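Local coordinates for protein isomaltodextranase (PDB 5AWO) that hydrolyses (1->6)-alpha-D-glucosidic linkages in polysaccharides, releasing successive isomaltose units from the non-reducing ends of the chains, at residues A[503-508]-A[514-519]; A[589-594]-A[601-606]. All coordinates share one frame; numbering follows the deposited sequence.

Interaction 1. Residues A[503-508]-A[514-519]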
ATOM      1  N   ASP A 503       0.686 -13.704 -16.913  1.00 18.63           N
ATOM      2  CA  ASP A 503       1.262 -15.049 -16.995  1.00 20.26           C
ATOM      3  C   ASP A 503       1.802 -15.464 -15.635  1.00 21.12           C
ATOM      4  O   ASP A 503       1.459 -14.849 -14.598  1.00 19.11           O
ATOM      5  CB  ASP A 503       2.300 -15.144 -18.127  1.00 20.94           C
ATOM      6  CG  ASP A 503       3.597 -14.432 -17.827  1.00 21.72           C
ATOM      7  OD1 ASP A 503       3.653 -13.743 -16.775  1.00 21.34           O
ATOM      8  OD2 ASP A 503       4.538 -14.549 -18.645  1.00 21.56           O
ATOM      9  N   GLY A 504       2.577 -16.549 -15.621  1.00 21.05           N
ATOM     10  CA  GLY A 504       3.057 -17.119 -14.390  1.00 20.89           C
ATOM     11  C   GLY A 504       1.998 -17.894 -13.634  1.00 21.04           C
ATOM     12  O   GLY A 504       2.183 -18.189 -12.447  1.00 21.50           O
ATOM     13  N   LEU A 505       0.882 -18.219 -14.285  1.00 20.48           N
ATOM     14  CA  LEU A 505      -0.193 -18.949 -13.649  1.00 21.60           C
ATOM     15  C   LEU A 505       0.028 -20.432 -13.971  1.00 24.06           C
ATOM     16  O   LEU A 505      -0.578 -20.979 -14.880  1.00 24.44           O
ATOM     17  CB  LEU A 505      -1.562 -18.447 -14.111  1.00 22.13           C
ATOM     18  CG  LEU A 505      -1.900 -17.002 -13.684  1.00 22.51           C
ATOM     19  CD1 LEU A 505      -3.093 -16.479 -14.470  1.00 22.67           C
ATOM     20  CD2 LEU A 505      -2.181 -16.931 -12.184  1.00 22.99           C
ATOM     21  N   GLN A 506       0.944 -21.025 -13.219  1.00 24.10           N
ATOM     22  CA  GLN A 506       1.310 -22.439 -13.348  1.00 27.39           C
ATOM     23  C   GLN A 506       1.752 -22.913 -11.956  1.00 27.45           C
ATOM     24  O   GLN A 506       1.553 -22.205 -10.957  1.00 24.81           O
ATOM     25  CB  GLN A 506       2.373 -22.630 -14.429  1.00 29.15           C
ATOM     26  CG  GLN A 506       3.822 -22.496 -14.011  1.00 31.40           C
ATOM     27  CD  GLN A 506       4.180 -21.087 -13.623  1.00 31.88           C
ATOM     28  OE1 GLN A 506       4.119 -20.185 -14.449  1.00 34.30           O
ATOM     29  NE2 GLN A 506       4.566 -20.888 -12.370  1.00 34.18           N
ATOM     30  N   ALA A 507       2.299 -24.119 -11.842  1.00 27.67           N
ATOM     31  CA  ALA A 507       2.755 -24.562 -10.528  1.00 28.11           C
ATOM     32  C   ALA A 507       3.695 -23.514  -9.922  1.00 27.64           C
ATOM     33  O   ALA A 507       4.644 -23.080 -10.566  1.00 28.68           O
ATOM     34  CB  ALA A 507       3.446 -25.917 -10.630  1.00 29.53           C
ATOM     35  N   GLY A 508       3.418 -23.115  -8.681  1.00 27.16           N
ATOM     36  CA  GLY A 508       4.255 -22.130  -7.982  1.00 30.11           C
ATOM     37  C   GLY A 508       5.729 -22.496  -7.885  1.00 34.54           C
ATOM     38  O   GLY A 508       6.079 -23.666  -7.739  1.00 37.36           O
ATOM     39  N   PRO A 514       0.496 -18.863  -7.537  1.00 20.02           N
ATOM     40  CA  PRO A 514       0.248 -17.621  -8.303  1.00 20.47           C
ATOM     41  C   PRO A 514      -1.229 -17.314  -8.417  1.00 21.33           C
ATOM     42  O   PRO A 514      -2.057 -18.224  -8.555  1.00 21.27           O
ATOM     43  CB  PRO A 514       0.838 -17.915  -9.677  1.00 21.64           C
ATOM     44  CG  PRO A 514       1.437 -19.257  -9.636  1.00 22.87           C
ATOM     45  CD  PRO A 514       1.085 -19.934  -8.360  1.00 21.65           C
ATOM     46  N   LEU A 515      -1.579 -16.031  -8.343  1.00 19.37           N
ATOM     47  CA  LEU A 515      -2.972 -15.637  -8.361  1.00 19.01           C
ATOM     48  C   LEU A 515      -3.159 -14.211  -8.878  1.00 19.54           C
ATOM     49  O   LEU A 515      -2.205 -13.420  -8.934  1.00 19.86           O
ATOM     50  CB  LEU A 515      -3.613 -15.790  -6.964  1.00 19.67           C
ATOM     51  CG  LEU A 515      -2.995 -14.969  -5.803  1.00 20.31           C
ATOM     52  CD1 LEU A 515      -3.462 -13.503  -5.772  1.00 20.66           C
ATOM     53  CD2 LEU A 515      -3.236 -15.623  -4.439  1.00 21.53           C
ATOM     54  N   VAL A 516      -4.405 -13.924  -9.213  1.00 18.73           N
ATOM     55  CA  VAL A 516      -4.878 -12.586  -9.589  1.00 18.79           C
ATOM     56  C   VAL A 516      -6.129 -12.298  -8.805  1.00 19.86           C
ATOM     57  O   VAL A 516      -7.012 -13.158  -8.661  1.00 19.86           O
ATOM     58  CB  VAL A 516      -5.189 -12.467 -11.091  1.00 19.26           C
ATOM     59  CG1 VAL A 516      -5.685 -11.069 -11.448  1.00 20.14           C
ATOM     60  CG2 VAL A 516      -3.966 -12.811 -11.910  1.00 20.10           C
ATOM     61  N   THR A 517      -6.219 -11.088  -8.260  1.00 18.09           N
ATOM     62  CA  THR A 517      -7.373 -10.666  -7.481  1.00 17.74           C
ATOM     63  C   THR A 517      -8.031  -9.444  -8.095  1.00 18.08           C
ATOM     64  O   THR A 517      -7.359  -8.437  -8.406  1.00 18.42           O
ATOM     65  CB  THR A 517      -7.004 -10.374  -6.008  1.00 18.07           C
ATOM     66  OG1 THR A 517      -6.504 -11.581  -5.397  1.00 18.12           O
ATOM     67  CG2 THR A 517      -8.152  -9.837  -5.211  1.00 18.08           C
ATOM     68  N   PHE A 518      -9.347  -9.535  -8.232  1.00 18.57           N
ATOM     69  CA  PHE A 518     -10.209  -8.477  -8.760  1.00 18.50           C
ATOM     70  C   PHE A 518     -11.177  -8.057  -7.676  1.00 19.82           C
ATOM     71  O   PHE A 518     -11.730  -8.899  -6.955  1.00 20.81           O
ATOM     72  CB  PHE A 518     -11.051  -8.973  -9.949  1.00 18.74           C
ATOM     73  CG  PHE A 518     -10.255  -9.502 -11.097  1.00 18.83           C
ATOM     74  CD1 PHE A 518      -9.860  -8.671 -12.138  1.00 20.26           C
ATOM     75  CD2 PHE A 518      -9.950 -10.858 -11.174  1.00 21.69           C
ATOM     76  CE1 PHE A 518      -9.160  -9.157 -13.219  1.00 20.35           C
ATOM     77  CE2 PHE A 518      -9.243 -11.350 -12.245  1.00 20.58           C
ATOM     78  CZ  PHE A 518      -8.841 -10.513 -13.274  1.00 21.69           C
ATOM     79  N   ALA A 519     -11.432  -6.756  -7.567  1.00 19.27           N
ATOM     80  CA  ALA A 519     -12.499  -6.265  -6.736  1.00 19.60           C
ATOM     81  C   ALA A 519     -13.697  -5.980  -7.605  1.00 19.89           C
ATOM     82  O   ALA A 519     -13.589  -5.296  -8.601  1.00 19.60           O
ATOM     83  CB  ALA A 519     -12.080  -4.996  -6.018  1.00 19.76           C
TER
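Pro514 packs its ring against the bend formed by Gly504 to Gly508, a van der Waals contact of proline ring with backbone carbonyls, with a leucine methyl beside it and no cross-segment hydrogen bond, near the junction of strand 501-505 with the loop that leads into strand 515-522. The ring approaches two carbonyl oxygens: its CB lies 3.1 Å from Gly504 O, and its CG 3.2 Å from Gln506 O. Beyond them CD meets Gly508 CA at 3.9 Å. The chain reverses at Leu505, the centre of an inverse gamma turn, with a weak bond from Gln506 N to Gly504 O, while Gly504 adopts a positive phi (76°) that suits glycine.

The two strands belong to facing sheets of the carbohydrate-binding module, a beta-sandwich of the CBM35 type, and Leu505 reaches from one layer to the other. With CG anti to its own carbonyl carbon (chi1 -66°), it brings the CD2 branch to 4.0 Å from Pro514 CB and 4.5 Å from Val516 CG2. A glycine in place of Pro514 would remove the ring and would probably open a gap beside the carbonyls of Gly504 and Gln506 and deprive Leu505 CD2 of its contact with CB. The Gln506 side chain folds back, and its NE2 donates to Ala507 O at 2.8 Å in a nearly straight bond (179°), the oxygen lying in the amide plane and the donor above the carbonyl plane.

Interaction 2. Residues A[589-594]-A[601-606]; sequences VTIGRG and INLNWI
Ile591 and Leu603 make the closest touch: the CG2 methyl of the isoleucine meets the CD2 methyl of the leucine at 3.8 Å, the two side chains lying at a slant to each other. With CG1 of Ile591 anti to the backbone N (chi1 176°), the longer branch ends in CD1, 4.5 Å from Ile601 CD1, while CG2, on the other branch, faces Leu603. One isoleucine thus serves two partners with its two branches. Further along, Val589 CG1 approaches Ile606 CD1 at 4.4 Å. The side chains that meet are all aliphatic, which suits a buried place; backbone polar groups pair within their own sheets, as Ile591 does with Val516.

The backbones stand too far apart for hydrogen bonding: the strand axes approach to 10.1 Å and run nearly antiparallel, at 152°, as expected of layers facing across a beta-sandwich core. Leu603 and Ile606, three residues apart, both point inward because Asn604 and Trp605 together face Arg533 in a classic beta bulge, which shifts the in-out alternation by one residue. Trp605 is held by Asp497 through NE1 and forms a cation-pi contact with Arg475.

Strand 585-592 runs between 515-522 and 542-549 in one sheet, and 601-609 lies beside 501-505 and 526-535 in the other; Val516, Phe518, Met544 and Tyr532 of these strands surround the contact.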
ATOM      1  N   VAL A 589     -12.719 -11.324  -6.062  1.00 20.49           N
ATOM      2  CA  VAL A 589     -12.726 -12.529  -6.889  1.00 21.39           C
ATOM      3  C   VAL A 589     -11.280 -12.819  -7.211  1.00 22.39           C
ATOM      4  O   VAL A 589     -10.614 -12.027  -7.900  1.00 21.74           O
ATOM      5  CB  VAL A 589     -13.577 -12.340  -8.165  1.00 23.30           C
ATOM      6  CG1 VAL A 589     -13.516 -13.583  -9.042  1.00 24.30           C
ATOM      7  CG2 VAL A 589     -15.024 -12.038  -7.796  1.00 23.29           C
ATOM      8  N   THR A 590     -10.791 -13.938  -6.690  1.00 20.26           N
ATOM      9  CA  THR A 590      -9.418 -14.374  -6.853  1.00 21.11           C
ATOM     10  C   THR A 590      -9.361 -15.668  -7.657  1.00 23.41           C
ATOM     11  O   THR A 590     -10.081 -16.633  -7.347  1.00 25.69           O
ATOM     12  CB  THR A 590      -8.734 -14.513  -5.483  1.00 21.50           C
ATOM     13  OG1 THR A 590      -8.663 -13.200  -4.880  1.00 21.41           O
ATOM     14  CG2 THR A 590      -7.339 -15.099  -5.573  1.00 20.31           C
ATOM     15  N   ILE A 591      -8.502 -15.664  -8.661  1.00 22.28           N
ATOM     16  CA  ILE A 591      -8.230 -16.814  -9.535  1.00 22.36           C
ATOM     17  C   ILE A 591      -6.748 -17.119  -9.459  1.00 23.47           C
ATOM     18  O   ILE A 591      -5.928 -16.221  -9.649  1.00 22.53           O
ATOM     19  CB  ILE A 591      -8.681 -16.576 -11.006  1.00 23.98           C
ATOM     20  CG1 ILE A 591      -8.275 -17.760 -11.897  1.00 24.51           C
ATOM     21  CG2 ILE A 591      -8.136 -15.261 -11.572  1.00 23.62           C
ATOM     22  CD1 ILE A 591      -8.969 -17.790 -13.256  1.00 25.13           C
ATOM     23  N   GLY A 592      -6.390 -18.376  -9.167  1.00 22.11           N
ATOM     24  CA  GLY A 592      -5.000 -18.757  -9.026  1.00 22.05           C
ATOM     25  C   GLY A 592      -4.765 -20.234  -9.268  1.00 22.48           C
ATOM     26  O   GLY A 592      -5.718 -20.993  -9.392  1.00 25.01           O
ATOM     27  N   ARG A 593      -3.495 -20.598  -9.346  1.00 22.03           N
ATOM     28  CA  ARG A 593      -3.099 -21.951  -9.728  1.00 23.06           C
ATOM     29  C   ARG A 593      -2.523 -22.672  -8.514  1.00 22.45           C
ATOM     30  O   ARG A 593      -1.368 -22.461  -8.141  1.00 22.22           O
ATOM     31  CB  ARG A 593      -2.088 -21.868 -10.865  1.00 23.07           C
ATOM     32  CG  ARG A 593      -2.072 -23.108 -11.761  1.00 23.25           C
ATOM     33  CD  ARG A 593      -1.425 -24.283 -11.063  1.00 24.44           C
ATOM     34  NE  ARG A 593      -0.994 -25.284 -12.044  1.00 24.47           N
ATOM     35  CZ  ARG A 593      -0.412 -26.428 -11.733  1.00 25.12           C
ATOM     36  NH1 ARG A 593      -0.214 -26.754 -10.457  1.00 24.53           N
ATOM     37  NH2 ARG A 593      -0.025 -27.242 -12.706  1.00 25.21           N
ATOM     38  N   GLY A 594      -3.337 -23.538  -7.913  1.00 22.19           N
ATOM     39  CA  GLY A 594      -2.910 -24.331  -6.755  1.00 23.89           C
ATOM     40  C   GLY A 594      -2.194 -25.633  -7.104  1.00 25.27           C
ATOM     41  O   GLY A 594      -2.064 -26.012  -8.280  1.00 24.51           O
ATOM     42  N   ILE A 601      -2.542 -21.398 -17.455  1.00 24.08           N
ATOM     43  CA  ILE A 601      -3.196 -20.495 -18.396  1.00 22.50           C
ATOM     44  C   ILE A 601      -2.511 -19.156 -18.349  1.00 23.78           C
ATOM     45  O   ILE A 601      -1.808 -18.843 -17.389  1.00 23.63           O
ATOM     46  CB  ILE A 601      -4.696 -20.236 -18.121  1.00 23.86           C
ATOM     47  CG1 ILE A 601      -4.918 -19.303 -16.909  1.00 23.51           C
ATOM     48  CG2 ILE A 601      -5.465 -21.549 -17.997  1.00 24.24           C
ATOM     49  CD1 ILE A 601      -6.368 -18.893 -16.707  1.00 23.37           C
ATOM     50  N   ASN A 602      -2.745 -18.373 -19.390  1.00 21.99           N
ATOM     51  CA  ASN A 602      -2.497 -16.920 -19.344  1.00 22.44           C
ATOM     52  C   ASN A 602      -3.862 -16.265 -19.283  1.00 23.76           C
ATOM     53  O   ASN A 602      -4.792 -16.704 -19.960  1.00 23.90           O
ATOM     54  CB  ASN A 602      -1.723 -16.461 -20.553  1.00 23.02           C
ATOM     55  CG  ASN A 602      -0.286 -16.952 -20.547  1.00 23.57           C
ATOM     56  OD1 ASN A 602       0.298 -17.165 -19.489  1.00 23.70           O
ATOM     57  ND2 ASN A 602       0.298 -17.125 -21.729  1.00 24.12           N
ATOM     58  N   LEU A 603      -4.016 -15.221 -18.470  1.00 21.77           N
ATOM     59  CA  LEU A 603      -5.313 -14.621 -18.257  1.00 21.56           C
ATOM     60  C   LEU A 603      -5.330 -13.192 -18.779  1.00 21.50           C
ATOM     61  O   LEU A 603      -4.499 -12.377 -18.371  1.00 21.64           O
ATOM     62  CB  LEU A 603      -5.691 -14.637 -16.775  1.00 22.49           C
ATOM     63  CG  LEU A 603      -7.084 -14.127 -16.439  1.00 23.16           C
ATOM     64  CD1 LEU A 603      -8.174 -15.089 -16.925  1.00 24.08           C
ATOM     65  CD2 LEU A 603      -7.222 -13.886 -14.952  1.00 23.02           C
ATOM     66  N   ASN A 604      -6.286 -12.892 -19.659  1.00 21.98           N
ATOM     67  CA  ASN A 604      -6.453 -11.546 -20.216  1.00 22.46           C
ATOM     68  C   ASN A 604      -7.431 -10.704 -19.424  1.00 22.89           C
ATOM     69  O   ASN A 604      -7.120  -9.562 -19.065  1.00 21.65           O
ATOM     70  CB  ASN A 604      -6.923 -11.659 -21.661  1.00 22.80           C
ATOM     71  CG  ASN A 604      -6.748 -10.376 -22.450  1.00 24.30           C
ATOM     72  OD1 ASN A 604      -6.084  -9.401 -22.027  1.00 25.41           O
ATOM     73  ND2 ASN A 604      -7.312 -10.374 -23.609  1.00 22.89           N
ATOM     74  N   TRP A 605      -8.614 -11.229 -19.134  1.00 21.90           N
ATOM     75  CA  TRP A 605      -9.616 -10.502 -18.397  1.00 23.34           C
ATOM     76  C   TRP A 605     -10.684 -11.400 -17.835  1.00 24.35           C
ATOM     77  O   TRP A 605     -10.770 -12.578 -18.229  1.00 25.72           O
ATOM     78  CB  TRP A 605     -10.237  -9.375 -19.237  1.00 22.48           C
ATOM     79  CG  TRP A 605     -10.783  -9.678 -20.651  1.00 23.30           C
ATOM     80  CD1 TRP A 605     -10.273  -9.223 -21.808  1.00 23.58           C
ATOM     81  CD2 TRP A 605     -11.985 -10.405 -21.005  1.00 25.16           C
ATOM     82  NE1 TRP A 605     -11.054  -9.619 -22.888  1.00 24.43           N
ATOM     83  CE2 TRP A 605     -12.108 -10.345 -22.409  1.00 25.23           C
ATOM     84  CE3 TRP A 605     -12.957 -11.092 -20.276  1.00 25.82           C
ATOM     85  CZ2 TRP A 605     -13.163 -10.972 -23.100  1.00 25.01           C
ATOM     86  CZ3 TRP A 605     -14.007 -11.715 -20.971  1.00 27.25           C
ATOM     87  CH2 TRP A 605     -14.090 -11.640 -22.360  1.00 25.85           C
ATOM     88  N   ILE A 606     -11.437 -10.894 -16.875  1.00 24.21           N
ATOM     89  CA  ILE A 606     -12.734 -11.460 -16.531  1.00 24.56           C
ATOM     90  C   ILE A 606     -13.838 -10.468 -16.906  1.00 26.09           C
ATOM     91  O   ILE A 606     -13.608  -9.255 -17.010  1.00 25.65           O
ATOM     92  CB  ILE A 606     -12.868 -11.894 -15.048  1.00 24.94           C
ATOM     93  CG1 ILE A 606     -12.857 -10.689 -14.094  1.00 24.48           C
ATOM     94  CG2 ILE A 606     -11.776 -12.888 -14.672  1.00 25.77           C
ATOM     95  CD1 ILE A 606     -13.260 -11.057 -12.693  1.00 25.05           C
TER

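How the interactions relate
Interactions 1 and 2 lie in the same carbohydrate-binding module, their centres about 5 Å apart and away from the annotated catalytic residues. They follow in series along the chain, 503-508 with 514-519 first, then 589-594 with 601-606, and each joins the two sheets of the sandwich. Strands 515-522 and 585-592 are antiparallel neighbours in one sheet, bonded there by Phe518 O and Val589 N and by the hydroxyls of Thr517 and Thr590; strands 501-505 and 601-609 are neighbours in the other. Interaction 1 lies where the loop after strand 501-505 meets the start of strand 515-522, and interaction 2 sits next to it between the neighbouring strands, with Leu505 and Phe518 both touching Leu603.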